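Local coordinates for protein PreproPTTH (Bombyx mori, PDB 5AOQ) that acts as the prothoracicotropic neurohormone of the silkworm, a cystine-knot peptide hormone perceived by the receptor tyrosine kinase Torso, at residues 62-67 and 85-90. The protein carries 1 engineered substitution. Numbering follows the deposited sequence.
Sequences TILKRR and WVAESH
In this mature-hormone chain, strands 55-65 and 86-97 pair as a long beta hairpin, and this contact lies near its loop end, before the chain enters the connection between residues 67 and 85. The strands run antiparallel. Ile63 and Glu88 form a hydrogen-bonded pair: Ile63 N donates to Glu88 O, and Glu88 N returns a bond to Ile63 O, both at 2.8 Å. In both bonds the donors sit close to the line of the C=O bonds. A further bond runs from Lys65 N to Val86 O.

On one face, Leu64 and Ala87 are a non-hydrogen-bonded pair. Leu64 CG lies anti to the carbonyl carbon (chi1 -60°), and its CD2 packs on Ala87 CB. Thr62 CG2 meets Ala87 CB at 3.6 Å. Leu64 also packs on Leu64 of the second hormone subunit.

At the end of the pairing, the Trp85 indole brings CE3 to 3.7 Å from Leu64 CB and also meets Lys65 O. Arg66 lies alongside, with its CG 4.1 Å from Trp85 CZ3. Lys82 of the second subunit makes a cation-pi contact with Trp85. An alanine here would remove the indole, and would probably loosen the packing on Leu64 and weaken the subunit contact.

On the other face, the bent aliphatic chain of Lys65 slants across Glu88. Lys65 NZ stays 4.5 Å from Glu88 OE1, too far for a salt bridge, though the charges probably attract.

His90 NE2 is hydrogen-bonded to Glu24 OE2, tying the hairpin to strand 20-24. A two-stranded antiparallel finger of this kind is typical of the cystine-knot fold.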
ATOM      1  N   THR D  62      -6.438  -1.807  -5.189  1.00 51.64           N
ATOM      2  CA  THR D  62      -6.069  -2.651  -4.056  1.00 55.52           C
ATOM      3  C   THR D  62      -5.789  -1.822  -2.803  1.00 58.83           C
ATOM      4  O   THR D  62      -5.044  -0.843  -2.850  1.00 57.64           O
ATOM      5  CB  THR D  62      -4.827  -3.501  -4.383  1.00 54.57           C
ATOM      6  OG1 THR D  62      -5.037  -4.211  -5.609  1.00 51.30           O
ATOM      7  CG2 THR D  62      -4.548  -4.493  -3.269  1.00 58.87           C
ATOM      8  N   ILE D  63      -6.395  -2.227  -1.689  1.00 68.82           N
ATOM      9  CA  ILE D  63      -6.162  -1.593  -0.390  1.00 72.55           C
ATOM     10  C   ILE D  63      -5.695  -2.629   0.631  1.00 76.66           C
ATOM     11  O   ILE D  63      -6.102  -3.789   0.572  1.00 77.77           O
ATOM     12  CB  ILE D  63      -7.433  -0.876   0.128  1.00 74.68           C
ATOM     13  CG1 ILE D  63      -7.716   0.369  -0.712  1.00 71.25           C
ATOM     14  CG2 ILE D  63      -7.292  -0.478   1.597  1.00 79.35           C
ATOM     15  CD1 ILE D  63      -8.694   0.131  -1.825  1.00 68.56           C
ATOM     16  N   LEU D  64      -4.849  -2.200   1.565  1.00 73.45           N
ATOM     17  CA  LEU D  64      -4.305  -3.086   2.592  1.00 77.73           C
ATOM     18  C   LEU D  64      -4.992  -2.869   3.939  1.00 82.80           C
ATOM     19  O   LEU D  64      -5.237  -1.731   4.341  1.00 83.23           O
ATOM     20  CB  LEU D  64      -2.797  -2.866   2.741  1.00 77.39           C
ATOM     21  CG  LEU D  64      -1.930  -3.118   1.503  1.00 73.05           C
ATOM     22  CD1 LEU D  64      -0.467  -2.853   1.814  1.00 73.60           C
ATOM     23  CD2 LEU D  64      -2.110  -4.532   0.984  1.00 72.85           C
ATOM     24  N   LYS D  65      -5.299  -3.968   4.630  1.00104.03           N
ATOM     25  CA  LYS D  65      -5.953  -3.911   5.940  1.00109.46           C
ATOM     26  C   LYS D  65      -4.948  -4.118   7.076  1.00113.55           C
ATOM     27  O   LYS D  65      -3.827  -4.568   6.843  1.00112.59           O
ATOM     28  CB  LYS D  65      -7.068  -4.957   6.022  1.00111.92           C
ATOM     29  CG  LYS D  65      -8.124  -4.832   4.927  1.00109.36           C
ATOM     30  CD  LYS D  65      -8.986  -3.582   5.085  1.00109.56           C
ATOM     31  CE  LYS D  65      -9.993  -3.728   6.218  1.00114.53           C
ATOM     32  NZ  LYS D  65     -10.903  -2.552   6.314  1.00114.25           N
ATOM     33  N   ARG D  66      -5.365  -3.808   8.304  1.00102.99           N
ATOM     34  CA  ARG D  66      -4.457  -3.754   9.451  1.00106.99           C
ATOM     35  C   ARG D  66      -4.626  -4.922  10.435  1.00112.94           C
ATOM     36  O   ARG D  66      -5.303  -5.907  10.139  1.00113.66           O
ATOM     37  CB  ARG D  66      -4.647  -2.416  10.181  1.00108.26           C
ATOM     38  CG  ARG D  66      -3.806  -1.287   9.616  1.00103.87           C
ATOM     39  CD  ARG D  66      -4.014   0.001  10.395  1.00105.49           C
ATOM     40  NE  ARG D  66      -3.506  -0.086  11.764  1.00110.75           N
ATOM     41  CZ  ARG D  66      -2.265   0.223  12.132  1.00110.99           C
ATOM     42  NH1 ARG D  66      -1.378   0.641  11.238  1.00106.33           N
ATOM     43  NH2 ARG D  66      -1.907   0.112  13.405  1.00116.14           N
ATOM     44  N   ARG D  67      -3.991  -4.790  11.599  1.00133.25           N
ATOM     45  CA  ARG D  67      -3.934  -5.837  12.617  1.00139.39           C
ATOM     46  C   ARG D  67      -5.305  -6.301  13.108  1.00143.32           C
ATOM     47  O   ARG D  67      -5.500  -7.485  13.383  1.00146.81           O
ATOM     48  CB  ARG D  67      -3.122  -5.344  13.820  1.00143.38           C
ATOM     49  CG  ARG D  67      -1.741  -4.788  13.479  1.00140.17           C
ATOM     50  CD  ARG D  67      -1.107  -4.080  14.672  1.00143.85           C
ATOM     51  NE  ARG D  67      -1.929  -2.977  15.165  1.00144.52           N
ATOM     52  CZ  ARG D  67      -1.539  -2.102  16.087  1.00146.86           C
ATOM     53  NH1 ARG D  67      -0.329  -2.184  16.622  1.00148.72           N
ATOM     54  NH2 ARG D  67      -2.361  -1.135  16.472  1.00147.46           N
ATOM     55  N   TRP D  85      -1.094  -7.999   7.565  1.00 89.38           N
ATOM     56  CA  TRP D  85      -1.739  -7.249   6.486  1.00 90.00           C
ATOM     57  C   TRP D  85      -2.487  -8.149   5.504  1.00 89.54           C
ATOM     58  O   TRP D  85      -2.171  -9.330   5.359  1.00 88.94           O
ATOM     59  CB  TRP D  85      -0.699  -6.426   5.721  1.00 90.89           C
ATOM     60  CG  TRP D  85       0.024  -5.416   6.558  1.00 91.64           C
ATOM     61  CD1 TRP D  85       1.119  -5.633   7.342  1.00 91.52           C
ATOM     62  CD2 TRP D  85      -0.288  -4.023   6.683  1.00 92.79           C
ATOM     63  NE1 TRP D  85       1.505  -4.465   7.951  1.00 92.48           N
ATOM     64  CE2 TRP D  85       0.657  -3.461   7.565  1.00 93.33           C
ATOM     65  CE3 TRP D  85      -1.276  -3.198   6.138  1.00 93.56           C
ATOM     66  CZ2 TRP D  85       0.642  -2.112   7.913  1.00 94.67           C
ATOM     67  CZ3 TRP D  85      -1.289  -1.860   6.487  1.00 94.93           C
ATOM     68  CH2 TRP D  85      -0.336  -1.331   7.364  1.00 95.50           C
ATOM     69  N   VAL D  86      -3.477  -7.568   4.834  1.00 57.06           N
ATOM     70  CA  VAL D  86      -4.218  -8.242   3.770  1.00 56.79           C
ATOM     71  C   VAL D  86      -4.646  -7.262   2.691  1.00 57.57           C
ATOM     72  O   VAL D  86      -5.220  -6.212   2.980  1.00 58.29           O
ATOM     73  CB  VAL D  86      -5.473  -8.969   4.304  1.00 56.37           C
ATOM     74  CG1 VAL D  86      -6.369  -9.458   3.161  1.00 56.33           C
ATOM     75  CG2 VAL D  86      -5.078 -10.119   5.195  1.00 55.68           C
ATOM     76  N   ALA D  87      -4.367  -7.628   1.443  1.00 58.02           N
ATOM     77  CA  ALA D  87      -4.745  -6.820   0.292  1.00 58.76           C
ATOM     78  C   ALA D  87      -6.119  -7.237  -0.208  1.00 58.50           C
ATOM     79  O   ALA D  87      -6.390  -8.423  -0.390  1.00 57.79           O
ATOM     80  CB  ALA D  87      -3.715  -6.957  -0.815  1.00 59.05           C
ATOM     81  N   GLU D  88      -6.981  -6.250  -0.430  1.00 85.79           N
ATOM     82  CA  GLU D  88      -8.325  -6.500  -0.929  1.00 85.77           C
ATOM     83  C   GLU D  88      -8.654  -5.543  -2.064  1.00 86.67           C
ATOM     84  O   GLU D  88      -8.193  -4.399  -2.088  1.00 87.61           O
ATOM     85  CB  GLU D  88      -9.356  -6.372   0.194  1.00 85.97           C
ATOM     86  CG  GLU D  88      -9.434  -4.992   0.830  1.00 87.08           C
ATOM     87  CD  GLU D  88     -10.559  -4.887   1.842  1.00 87.52           C
ATOM     88  OE1 GLU D  88     -10.416  -5.440   2.953  1.00 87.04           O
ATOM     89  OE2 GLU D  88     -11.586  -4.251   1.526  1.00 88.49           O
ATOM     90  N   SER D  89      -9.457  -6.030  -3.003  1.00 69.18           N
ATOM     91  CA  SER D  89      -9.888  -5.237  -4.145  1.00 69.99           C
ATOM     92  C   SER D  89     -10.968  -4.246  -3.735  1.00 71.01           C
ATOM     93  O   SER D  89     -11.745  -4.500  -2.815  1.00 70.94           O
ATOM     94  CB  SER D  89     -10.403  -6.147  -5.261  1.00 69.45           C
ATOM     95  OG  SER D  89     -10.893  -5.385  -6.351  1.00 70.23           O
ATOM     96  N   HIS D  90     -11.001  -3.113  -4.428  1.00 77.61           N
ATOM     97  CA  HIS D  90     -11.948  -2.049  -4.130  1.00 78.94           C
ATOM     98  C   HIS D  90     -12.388  -1.354  -5.415  1.00 79.89           C
ATOM     99  O   HIS D  90     -11.653  -0.527  -5.957  1.00 80.75           O
ATOM    100  CB  HIS D  90     -11.322  -1.039  -3.167  1.00 79.90           C
ATOM    101  CG  HIS D  90     -12.307  -0.094  -2.553  1.00 81.36           C
ATOM    102  ND1 HIS D  90     -13.448  -0.521  -1.910  1.00 81.30           N
ATOM    103  CD2 HIS D  90     -12.319   1.258  -2.480  1.00 83.15           C
ATOM    104  CE1 HIS D  90     -14.122   0.526  -1.470  1.00 82.99           C
ATOM    105  NE2 HIS D  90     -13.458   1.618  -1.801  1.00 84.14           N
TER